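Side-chain contacts in D-2-hydroxyacid dehydrogensase protein (Ketogulonicigenium vulgare, PDB 4LSW), which probably catalyses the NAD(P)-dependent interconversion of D-2-hydroxy acids and 2-oxo acids: residues A[27-32]-A[36-41]; A[45-50]-A[303-308]; A[109-114]-A[275-280]; A[123-126]-A[130-133]; A[282-285]-A[289-292]. All blocks are in the same frame, centred on the assembly; numbering follows the deposited sequence.

Overall arrangement
Contacts 1 and 2 lie in the domain built on strands 5-8, 25-28 and 48-52, whereas contacts 3 and 4 belong to the probable NAD(P)-binding Rossmann domain. The centres of contacts 1 and 2 are about 18 Å apart, and the two touch where His27 CD2 meets Ile46 CD1 at 3.7 Å. Contacts 3 and 4 have centres about 20 Å apart. Contact 5 lies where the chain passes between the halves: it follows contact 3 directly in sequence, and its helix 287-306 runs on to contact 2, about 25 Å away between centres. In this family the active site lies in the cleft between the domains.

Contact 1: residues A[27-32]-A[36-41]; sequences HRLFEA and AAMLAN
Met38 reaches from helix 35-42 into the bend that follows strand 25-28, joining parts of a beta-alpha-beta crossover in which the helix leads on to the parallel strand 48-52; the sheet is that of the flavodoxin-like domain usual in this family. Its sulfur is the centre of the contact: Met38 SD lies 3.7 Å from Leu29 CD1 and equally close to Leu29 CA, so that one thioether packs on both backbone and branch of one residue. The chain of Met38 is extended until its last torsion, where a bend (chi3 -80°) turns CE in toward the 3-10 turn. There CE rests 3.8 Å from Arg28 O and 4.2 Å from Ala32 CB. Leu29 holds CG anti to its backbone N (chi1 -168°), and chi2 (57°) then carries CD1 to the sulfur and to Leu39 CD2, 4.3 Å away. Beneath, strand 5-8 supplies Leu7 as a floor shared by His27, Leu29 and Leu39. The polar ends are engaged: His27 NE2 bonds to Glu5, and Arg28 NH2 forms a salt bridge with Asp21. A second salt bridge crosses the turn: Glu31 OE2 lies near the guanidinium plane, met on its syn side by Arg28 NH1 at 3.0 Å.

Contact 2: residues A[45-50]-A[303-308]; sequences RIRAIA and AHFAGS
Phe305 meets Arg47 almost at a right angle, ring edge against guanidinium face, where the C-terminal end of helix 287-306 packs on the parallel strands of the flavodoxin-like domain's sheet. The two planes are 87° apart, and Phe305 CE1 stands 3.4 Å above the centre of the guanidinium plane. The charged group therefore meets the rim of the ring rather than its pi face, and the geometry differs from the usual cation-pi arrangement. A bend in the arginine chain (chi3 61°) folds the guanidinium back over the ring edge, while Arg47 CB approaches the same ring in its plane, 3.7 Å from Phe305 CE1. Ala48 CB touches Phe305 CZ at 3.7 Å, an apolar contact on the sheet that Ile6 of strand 5-8 extends.

The ring is also held from within its own helix: His304 CD2 lies over the centre of one Phe305 face. Phe24 meets the ring as well, with its plane inclined. Polar bonds fix the rest. One water accepts from Arg47 NH2 and donates to Phe305 O, each at 2.8 Å, tying the arginine to the helix end. Glu69 binds both sides, forming a salt bridge to Arg47 NE through one carboxylate oxygen and a hydrogen bond to His304 NE2 through the other. Just beyond, the helix closes in a Schellman motif at Gly307, whose positive phi accompanies two bonds back into the last turn: Gly307 N to His304 O, and Ser308 N to Ala303 O at 2.9 Å.

Contact 3: residues A[109-114]-A[275-280]; sequences VAMMLA and NVLLQP
The flat group beside this helix-strand contact is the carboxamide of Gln279, whose chain touches Met111 while the amide itself is held at both its polar atoms. Gln279 NE2 donates to the neighbouring Leu278 O at 2.8 Å, with the acceptor 16° out of the amide plane, and OE1 is hydrogen-bonded to His282 NE2. The first torsion (chi1 -61°) sets CG against Met111, and the bend at the second (chi2 -79°) curls the amide back toward the backbone. That methylene lies 4.1 Å from Met111 SD and as near to CE, the two chains sliding past one another in opposite directions. Leu277 comes from the strand beside them: its CD2 packs on Met111 CB at 4.0 Å, on Met111 O at 3.8 Å, and on Ala114 CB at 4.3 Å. Here helix 101-116 covers strand 276-278, an edge strand of the parallel Rossmann sheet, with Ala256 of the adjacent strand 254-257 beneath both Met111 and Leu277. The chemistry is divided accordingly. Helix and strand adhere through methyls, methylenes and a thioether, whereas the amide spends its hydrogen bonds on the strand end and the loop that follows, two ties that together probably limit its rotation.

Contact 4: residues A[123-126]-A[130-133]; sequences ETWA and KWAA
The backbones of helices 119-128 and 130-133 come together at Trp125 and Trp131, where Trp131 N donates to Trp125 O over 3.1 Å from 45° above the carbonyl plane. Around this link the indole of Trp125 folds over the beginning of the second helix. Its six-membered ring covers Lys130 CB, which sits 3.8 Å from the ring centroid and only 5° off the normal, a CH-pi contact close to ideal. The lysine chain then runs extended across the indole at about a right angle, and Lys130 CD passes 3.9 Å from Trp125 CZ3.

Over the pyrrole part of the same face lies the backbone of the next residue, with Trp131 CA 3.4 Å from Trp125 NE1. This is a short helix-to-helix joint on the periphery of the NAD-binding region, placed in the chain ahead of strand 147-151, the first strand of its Rossmann sheet. Outside the pair of segments, Trp125 NE1 is hydrogen-bonded to Gly135 O, which probably helps fix the rotation of the indole, and Tyr137 meets the ring at an incline.

Trp131 turns the other way. With CG anti to the backbone N (chi1 -177°), its side chain leads off from the joint, leaving CB 3.7 Å from Trp125 CD1. The two indoles are neither stacked nor edge-to-face, and Trp131 CE3 rests 4.1 Å from Ala126 CB.

Contact 5: residues A[282-285]-A[289-292]; sequences HASG and TRKA
Arg290 grips Ser284 side-on, two of its nitrogens converging on a single hydroxyl oxygen. The shorter bond runs from Arg290 NH2 to Ser284 OG, 2.9 Å long with an angle of 150° at the hydrogen; Arg290 NE reaches the same OG at 3.3 Å, nearly in the guanidinium plane. A weak third bond joins Arg290 NE to Ser284 O. The serine torsion that lodges OG between its backbone N and carbonyl carbon (chi1 69°) sets OG on the side of the carbonyl oxygen, so NE can approach both, and a bend at chi2 (-55°) of Arg290 swings the guanidinium round to meet them. Gly285 CA lies over one guanidinium face. Thr289 CG2 packs 3.4 Å from Ser284 O and 4.2 Å from Ser284 CB, while Thr289 OG1 turns to Asp103. Val104 of helix 101-116 lies against Ser284 from outside. A type I beta turn from His282 to Gly285, closed by Gly285 N to His282 O at 2.8 Å, shapes residues 282-285. Such a turn, fastened to the first turn of the following helix, makes the passage from the last strand of the Rossmann sheet into helix 287-306, which leads back to the flavodoxin-like domain.

Contact 1: residues A[27-32]-A[36-41]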
# COMPACT_ATOMS: atom_id res chain seq x y z
N HIS A 27 -14.88 23.16 1.66
CA HIS A 27 -13.85 24.09 2.07
C HIS A 27 -12.49 23.40 1.96
O HIS A 27 -12.25 22.39 2.62
CB HIS A 27 -14.12 24.57 3.49
CG HIS A 27 -15.48 25.19 3.65
ND1 HIS A 27 -15.77 26.45 3.18
CD2 HIS A 27 -16.62 24.71 4.19
CE1 HIS A 27 -17.04 26.73 3.44
NE2 HIS A 27 -17.58 25.68 4.04
N ARG A 28 -11.62 23.96 1.13
CA ARG A 28 -10.31 23.37 0.87
C ARG A 28 -9.27 23.95 1.81
O ARG A 28 -8.74 25.02 1.55
CB ARG A 28 -9.89 23.62 -0.57
CG ARG A 28 -10.90 23.11 -1.58
CD ARG A 28 -10.43 23.37 -3.00
NE ARG A 28 -11.43 22.94 -3.97
CZ ARG A 28 -11.18 22.82 -5.27
NH1 ARG A 28 -9.97 23.08 -5.76
NH2 ARG A 28 -12.15 22.42 -6.09
N LEU A 29 -8.98 23.25 2.90
CA LEU A 29 -8.04 23.75 3.88
C LEU A 29 -6.64 23.86 3.27
O LEU A 29 -5.84 24.73 3.65
CB LEU A 29 -8.04 22.85 5.13
CG LEU A 29 -7.32 23.42 6.35
CD1 LEU A 29 -7.91 24.76 6.72
CD2 LEU A 29 -7.40 22.44 7.52
N PHE A 30 -6.37 23.02 2.28
CA PHE A 30 -5.06 22.96 1.64
C PHE A 30 -4.84 24.09 0.63
O PHE A 30 -3.78 24.18 0.00
CB PHE A 30 -4.87 21.61 0.95
CG PHE A 30 -5.87 21.33 -0.14
CD1 PHE A 30 -7.10 20.76 0.15
CD2 PHE A 30 -5.56 21.63 -1.46
CE1 PHE A 30 -8.01 20.50 -0.87
CE2 PHE A 30 -6.47 21.38 -2.48
CZ PHE A 30 -7.70 20.81 -2.18
N GLU A 31 -5.84 24.95 0.46
CA GLU A 31 -5.72 26.10 -0.42
C GLU A 31 -5.80 27.40 0.37
O GLU A 31 -5.78 28.49 -0.21
CB GLU A 31 -6.82 26.10 -1.48
CG GLU A 31 -6.52 25.24 -2.69
CD GLU A 31 -7.62 25.29 -3.74
OE1 GLU A 31 -8.49 26.18 -3.66
OE2 GLU A 31 -7.60 24.44 -4.64
N ALA A 32 -5.91 27.29 1.69
CA ALA A 32 -6.08 28.46 2.54
C ALA A 32 -4.76 29.16 2.80
O ALA A 32 -3.77 28.52 3.15
CB ALA A 32 -6.74 28.06 3.85
N ALA A 36 -5.84 29.07 10.51
CA ALA A 36 -6.69 29.50 11.62
C ALA A 36 -7.87 30.34 11.14
O ALA A 36 -8.97 30.22 11.67
CB ALA A 36 -5.88 30.26 12.67
N ALA A 37 -7.64 31.19 10.14
CA ALA A 37 -8.72 32.03 9.64
C ALA A 37 -9.84 31.20 9.03
O ALA A 37 -11.02 31.46 9.30
CB ALA A 37 -8.19 33.05 8.63
N MET A 38 -9.49 30.20 8.23
CA MET A 38 -10.51 29.36 7.62
C MET A 38 -11.26 28.57 8.69
O MET A 38 -12.48 28.48 8.64
CB MET A 38 -9.94 28.41 6.56
CG MET A 38 -10.98 27.39 6.08
SD MET A 38 -10.51 26.44 4.61
CE MET A 38 -10.85 27.59 3.29
N LEU A 39 -10.52 28.01 9.65
CA LEU A 39 -11.15 27.25 10.72
C LEU A 39 -12.07 28.13 11.58
O LEU A 39 -13.13 27.68 12.00
CB LEU A 39 -10.10 26.53 11.58
CG LEU A 39 -9.35 25.40 10.88
CD1 LEU A 39 -8.35 24.75 11.83
CD2 LEU A 39 -10.31 24.35 10.32
N ALA A 40 -11.67 29.37 11.84
CA ALA A 40 -12.54 30.28 12.57
C ALA A 40 -13.82 30.55 11.77
O ALA A 40 -14.93 30.55 12.32
CB ALA A 40 -11.82 31.59 12.87
N ASN A 41 -13.65 30.78 10.48
CA ASN A 41 -14.79 31.08 9.62
C ASN A 41 -15.78 29.94 9.47
O ASN A 41 -16.99 30.16 9.55
CB ASN A 41 -14.31 31.50 8.23
CG ASN A 41 -13.65 32.85 8.22
OD1 ASN A 41 -13.76 33.61 9.18
ND2 ASN A 41 -12.96 33.17 7.13

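Contact 2: residues A[45-50]-A[303-308]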
# COMPACT_ATOMS: atom_id res chain seq x y z
N ARG A 45 -19.35 24.98 11.00
CA ARG A 45 -20.22 24.44 9.96
C ARG A 45 -19.87 23.03 9.51
O ARG A 45 -20.71 22.35 8.91
CB ARG A 45 -20.19 25.35 8.73
CG ARG A 45 -20.56 26.78 9.03
CD ARG A 45 -21.01 27.46 7.77
NE ARG A 45 -21.34 28.88 7.94
CZ ARG A 45 -22.56 29.33 8.23
NH1 ARG A 45 -23.57 28.49 8.44
NH2 ARG A 45 -22.76 30.64 8.34
N ILE A 46 -18.66 22.59 9.80
CA ILE A 46 -18.15 21.35 9.24
C ILE A 46 -18.82 20.11 9.83
O ILE A 46 -18.74 19.85 11.03
CB ILE A 46 -16.62 21.23 9.41
CG1 ILE A 46 -15.92 22.43 8.75
CG2 ILE A 46 -16.11 19.92 8.82
CD1 ILE A 46 -16.38 22.72 7.32
N ARG A 47 -19.49 19.34 8.97
CA ARG A 47 -20.15 18.13 9.40
C ARG A 47 -19.35 16.89 9.00
O ARG A 47 -19.50 15.84 9.60
CB ARG A 47 -21.58 18.07 8.85
CG ARG A 47 -22.50 19.11 9.46
CD ARG A 47 -23.85 19.14 8.77
NE ARG A 47 -24.52 17.85 8.87
CZ ARG A 47 -25.52 17.46 8.09
NH1 ARG A 47 -25.97 18.26 7.14
NH2 ARG A 47 -26.07 16.26 8.26
N ALA A 48 -18.49 17.02 7.99
CA ALA A 48 -17.61 15.92 7.63
C ALA A 48 -16.26 16.42 7.14
O ALA A 48 -16.17 17.49 6.54
CB ALA A 48 -18.25 15.02 6.57
N ILE A 49 -15.22 15.64 7.40
CA ILE A 49 -13.89 15.89 6.86
C ILE A 49 -13.62 14.84 5.80
O ILE A 49 -13.95 13.66 5.97
CB ILE A 49 -12.82 15.84 7.95
CG1 ILE A 49 -12.94 17.06 8.87
CG2 ILE A 49 -11.42 15.80 7.33
CD1 ILE A 49 -12.08 16.97 10.10
N ALA A 50 -13.07 15.28 4.67
CA ALA A 50 -12.60 14.38 3.63
C ALA A 50 -11.09 14.47 3.64
O ALA A 50 -10.52 15.54 3.44
CB ALA A 50 -13.16 14.79 2.27
N ALA A 303 -23.96 8.53 1.44
CA ALA A 303 -24.75 7.69 2.32
C ALA A 303 -24.96 8.35 3.68
O ALA A 303 -26.07 8.38 4.21
CB ALA A 303 -24.10 6.33 2.48
N HIS A 304 -23.89 8.91 4.24
CA HIS A 304 -23.99 9.55 5.55
C HIS A 304 -25.03 10.66 5.59
O HIS A 304 -25.89 10.68 6.47
CB HIS A 304 -22.64 10.11 5.98
CG HIS A 304 -22.70 10.89 7.26
ND1 HIS A 304 -22.74 10.29 8.50
CD2 HIS A 304 -22.77 12.22 7.49
CE1 HIS A 304 -22.82 11.22 9.43
NE2 HIS A 304 -22.85 12.40 8.84
N PHE A 305 -24.96 11.58 4.63
CA PHE A 305 -25.83 12.75 4.66
C PHE A 305 -27.25 12.41 4.25
O PHE A 305 -28.18 13.17 4.52
CB PHE A 305 -25.25 13.88 3.82
CG PHE A 305 -24.04 14.53 4.45
CD1 PHE A 305 -24.18 15.29 5.60
CD2 PHE A 305 -22.77 14.36 3.91
CE1 PHE A 305 -23.07 15.89 6.19
CE2 PHE A 305 -21.67 14.95 4.50
CZ PHE A 305 -21.81 15.71 5.64
N ALA A 306 -27.42 11.25 3.61
CA ALA A 306 -28.75 10.78 3.22
C ALA A 306 -29.46 10.06 4.36
O ALA A 306 -30.67 9.81 4.30
CB ALA A 306 -28.67 9.88 1.99
N GLY A 307 -28.72 9.72 5.41
CA GLY A 307 -29.26 8.98 6.53
C GLY A 307 -29.24 7.48 6.29
O GLY A 307 -29.97 6.72 6.93
N SER A 308 -28.40 7.05 5.35
CA SER A 308 -28.26 5.64 5.02
C SER A 308 -27.03 5.06 5.70
O SER A 308 -26.18 5.81 6.18
CB SER A 308 -28.17 5.47 3.50
OG SER A 308 -29.39 5.80 2.88
O HOH W 1 -27.92 15.15 6.55

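Contact 3: residues A[109-114]-A[275-280]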
# COMPACT_ATOMS: atom_id res chain seq x y z
N VAL A 109 3.41 -9.43 -8.47
CA VAL A 109 3.78 -10.57 -9.30
C VAL A 109 4.54 -10.12 -10.55
O VAL A 109 5.53 -10.74 -10.95
CB VAL A 109 2.53 -11.39 -9.64
CG1 VAL A 109 2.86 -12.48 -10.63
CG2 VAL A 109 1.95 -11.96 -8.37
N ALA A 110 4.09 -9.02 -11.15
CA ALA A 110 4.77 -8.46 -12.32
C ALA A 110 6.21 -8.08 -12.00
O ALA A 110 7.10 -8.27 -12.82
CB ALA A 110 4.02 -7.25 -12.82
N MET A 111 6.42 -7.54 -10.81
CA MET A 111 7.74 -7.15 -10.35
C MET A 111 8.68 -8.35 -10.19
O MET A 111 9.84 -8.29 -10.58
CB MET A 111 7.64 -6.37 -9.04
CG MET A 111 7.09 -4.95 -9.25
SD MET A 111 6.56 -4.13 -7.73
CE MET A 111 8.10 -4.00 -6.81
N MET A 112 8.18 -9.42 -9.59
CA MET A 112 8.96 -10.65 -9.48
C MET A 112 9.40 -11.13 -10.86
O MET A 112 10.58 -11.43 -11.07
CB MET A 112 8.14 -11.76 -8.80
CG MET A 112 8.80 -13.14 -8.92
SD MET A 112 7.79 -14.51 -8.35
CE MET A 112 6.45 -14.39 -9.51
N LEU A 113 8.46 -11.16 -11.80
CA LEU A 113 8.77 -11.62 -13.15
C LEU A 113 9.78 -10.71 -13.83
O LEU A 113 10.74 -11.18 -14.44
CB LEU A 113 7.49 -11.70 -13.99
CG LEU A 113 6.55 -12.85 -13.64
CD1 LEU A 113 5.15 -12.51 -14.13
CD2 LEU A 113 7.05 -14.13 -14.29
N ALA A 114 9.57 -9.40 -13.71
CA ALA A 114 10.46 -8.43 -14.35
C ALA A 114 11.89 -8.52 -13.82
O ALA A 114 12.84 -8.44 -14.59
CB ALA A 114 9.92 -7.02 -14.20
N ASN A 275 21.08 -5.10 -8.43
CA ASN A 275 20.08 -6.16 -8.28
C ASN A 275 18.79 -5.67 -7.63
O ASN A 275 18.16 -6.40 -6.85
CB ASN A 275 20.67 -7.28 -7.43
CG ASN A 275 21.33 -6.76 -6.17
OD1 ASN A 275 21.51 -5.55 -6.01
ND2 ASN A 275 21.69 -7.66 -5.26
N VAL A 276 18.40 -4.45 -7.95
CA VAL A 276 17.21 -3.85 -7.36
C VAL A 276 16.30 -3.26 -8.43
O VAL A 276 16.73 -2.42 -9.23
CB VAL A 276 17.58 -2.73 -6.35
CG1 VAL A 276 16.32 -2.06 -5.86
CG2 VAL A 276 18.35 -3.29 -5.18
N LEU A 277 15.05 -3.71 -8.44
CA LEU A 277 14.02 -3.10 -9.27
C LEU A 277 13.28 -2.03 -8.48
O LEU A 277 12.68 -2.33 -7.44
CB LEU A 277 13.02 -4.16 -9.74
CG LEU A 277 11.90 -3.62 -10.64
CD1 LEU A 277 12.49 -3.32 -11.98
CD2 LEU A 277 10.75 -4.62 -10.76
N LEU A 278 13.32 -0.79 -8.95
CA LEU A 278 12.64 0.30 -8.27
C LEU A 278 11.27 0.60 -8.91
O LEU A 278 11.18 0.68 -10.14
CB LEU A 278 13.50 1.56 -8.34
CG LEU A 278 14.94 1.49 -7.82
CD1 LEU A 278 15.72 2.73 -8.27
CD2 LEU A 278 14.93 1.37 -6.31
N GLN A 279 10.24 0.78 -8.10
CA GLN A 279 8.94 1.27 -8.58
C GLN A 279 8.41 2.38 -7.67
O GLN A 279 8.57 2.32 -6.45
CB GLN A 279 7.92 0.13 -8.67
CG GLN A 279 8.30 -0.99 -9.61
CD GLN A 279 8.04 -0.67 -11.08
OE1 GLN A 279 6.91 -0.81 -11.57
NE2 GLN A 279 9.07 -0.23 -11.79
N PRO A 280 7.77 3.41 -8.26
CA PRO A 280 7.41 4.62 -7.50
C PRO A 280 6.08 4.53 -6.73
O PRO A 280 5.19 5.37 -6.91
CB PRO A 280 7.32 5.68 -8.60
CG PRO A 280 6.80 4.91 -9.78
CD PRO A 280 7.52 3.57 -9.70

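Contact 4: residues A[123-126]-A[130-133]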
# COMPACT_ATOMS: atom_id res chain seq x y z
N GLU A 123 14.98 -4.65 -22.17
CA GLU A 123 14.41 -3.56 -22.96
C GLU A 123 15.54 -2.66 -23.44
O GLU A 123 15.67 -2.41 -24.64
CB GLU A 123 13.41 -2.76 -22.12
CG GLU A 123 12.08 -2.50 -22.80
CD GLU A 123 12.14 -1.44 -23.88
OE1 GLU A 123 11.24 -1.42 -24.73
OE2 GLU A 123 13.08 -0.61 -23.86
N THR A 124 16.35 -2.19 -22.50
CA THR A 124 17.51 -1.34 -22.80
C THR A 124 18.43 -2.03 -23.80
O THR A 124 18.95 -1.38 -24.71
CB THR A 124 18.31 -0.98 -21.52
OG1 THR A 124 17.45 -0.32 -20.58
CG2 THR A 124 19.50 -0.07 -21.85
N TRP A 125 18.63 -3.34 -23.65
CA TRP A 125 19.50 -4.11 -24.53
C TRP A 125 19.04 -4.00 -25.99
O TRP A 125 19.85 -3.74 -26.89
CB TRP A 125 19.55 -5.57 -24.09
CG TRP A 125 20.70 -6.35 -24.64
CD1 TRP A 125 20.66 -7.29 -25.62
CD2 TRP A 125 22.07 -6.25 -24.23
NE1 TRP A 125 21.93 -7.79 -25.86
CE2 TRP A 125 22.81 -7.16 -25.01
CE3 TRP A 125 22.75 -5.48 -23.27
CZ2 TRP A 125 24.18 -7.32 -24.87
CZ3 TRP A 125 24.11 -5.64 -23.14
CH2 TRP A 125 24.82 -6.56 -23.93
N ALA A 126 17.75 -4.18 -26.23
CA ALA A 126 17.22 -4.08 -27.58
C ALA A 126 17.16 -2.62 -28.03
O ALA A 126 17.56 -2.30 -29.16
CB ALA A 126 15.83 -4.72 -27.65
N LYS A 130 22.43 -2.76 -28.51
CA LYS A 130 23.46 -3.71 -28.10
C LYS A 130 23.12 -5.15 -28.47
O LYS A 130 24.01 -5.99 -28.60
CB LYS A 130 23.75 -3.57 -26.60
CG LYS A 130 24.29 -2.19 -26.22
CD LYS A 130 24.79 -2.13 -24.78
CE LYS A 130 24.93 -0.68 -24.35
NZ LYS A 130 25.62 -0.52 -23.04
N TRP A 131 21.83 -5.44 -28.64
CA TRP A 131 21.40 -6.76 -29.10
C TRP A 131 22.03 -7.09 -30.45
O TRP A 131 22.56 -8.19 -30.66
CB TRP A 131 19.87 -6.81 -29.18
CG TRP A 131 19.29 -8.14 -29.56
CD1 TRP A 131 19.87 -9.37 -29.44
CD2 TRP A 131 17.98 -8.37 -30.10
NE1 TRP A 131 19.01 -10.35 -29.89
CE2 TRP A 131 17.85 -9.76 -30.30
CE3 TRP A 131 16.91 -7.54 -30.45
CZ2 TRP A 131 16.69 -10.33 -30.83
CZ3 TRP A 131 15.76 -8.11 -30.97
CH2 TRP A 131 15.66 -9.49 -31.15
N ALA A 132 22.01 -6.12 -31.37
CA ALA A 132 22.58 -6.33 -32.69
C ALA A 132 24.10 -6.22 -32.69
O ALA A 132 24.79 -6.99 -33.36
CB ALA A 132 21.98 -5.35 -33.69
N ALA A 133 24.63 -5.27 -31.92
CA ALA A 133 26.06 -4.95 -31.96
C ALA A 133 26.92 -5.87 -31.10
O ALA A 133 28.09 -6.08 -31.40
CB ALA A 133 26.28 -3.50 -31.57

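Contact 5: residues A[282-285]-A[289-292]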
# COMPACT_ATOMS: atom_id res chain seq x y z
N HIS A 282 3.41 2.59 -6.93
CA HIS A 282 2.23 2.62 -7.78
C HIS A 282 1.52 1.27 -7.89
O HIS A 282 0.81 1.02 -8.86
CB HIS A 282 2.54 3.18 -9.18
CG HIS A 282 3.31 2.26 -10.07
ND1 HIS A 282 3.07 2.15 -11.43
CD2 HIS A 282 4.34 1.42 -9.82
CE1 HIS A 282 3.90 1.28 -11.96
NE2 HIS A 282 4.70 0.83 -11.01
N ALA A 283 1.69 0.40 -6.88
CA ALA A 283 0.94 -0.86 -6.89
C ALA A 283 -0.58 -0.69 -7.06
O ALA A 283 -1.23 -1.50 -7.72
CB ALA A 283 1.24 -1.68 -5.64
N SER A 284 -1.15 0.37 -6.48
CA SER A 284 -2.58 0.62 -6.65
C SER A 284 -2.84 1.63 -7.77
O SER A 284 -3.98 2.07 -7.96
CB SER A 284 -3.19 1.13 -5.35
OG SER A 284 -2.73 2.43 -5.04
N GLY A 285 -1.80 1.96 -8.52
CA GLY A 285 -1.86 3.02 -9.53
C GLY A 285 -2.50 2.67 -10.87
O GLY A 285 -1.84 2.75 -11.90
N THR A 289 -8.73 1.33 -10.37
CA THR A 289 -8.63 1.28 -8.92
C THR A 289 -8.81 2.66 -8.30
O THR A 289 -9.57 2.82 -7.35
CB THR A 289 -7.32 0.63 -8.46
OG1 THR A 289 -7.44 -0.79 -8.62
CG2 THR A 289 -7.03 0.95 -7.00
N ARG A 290 -8.13 3.66 -8.85
CA ARG A 290 -8.24 5.00 -8.29
C ARG A 290 -9.66 5.55 -8.43
O ARG A 290 -10.18 6.17 -7.50
CB ARG A 290 -7.17 5.93 -8.86
CG ARG A 290 -5.74 5.53 -8.47
CD ARG A 290 -5.59 5.41 -6.96
NE ARG A 290 -4.29 4.85 -6.61
CZ ARG A 290 -3.16 5.55 -6.55
NH1 ARG A 290 -3.17 6.85 -6.81
NH2 ARG A 290 -2.02 4.95 -6.22
N LYS A 291 -10.31 5.31 -9.56
CA LYS A 291 -11.71 5.74 -9.67
C LYS A 291 -12.58 5.04 -8.64
O LYS A 291 -13.46 5.65 -8.04
CB LYS A 291 -12.25 5.52 -11.08
CG LYS A 291 -11.78 6.58 -12.04
CD LYS A 291 -12.41 6.44 -13.40
CE LYS A 291 -11.86 7.50 -14.34
NZ LYS A 291 -12.50 7.45 -15.69
N ALA A 292 -12.34 3.75 -8.43
CA ALA A 292 -13.13 3.01 -7.47
C ALA A 292 -12.92 3.53 -6.03
O ALA A 292 -13.88 3.59 -5.26
CB ALA A 292 -12.84 1.52 -7.56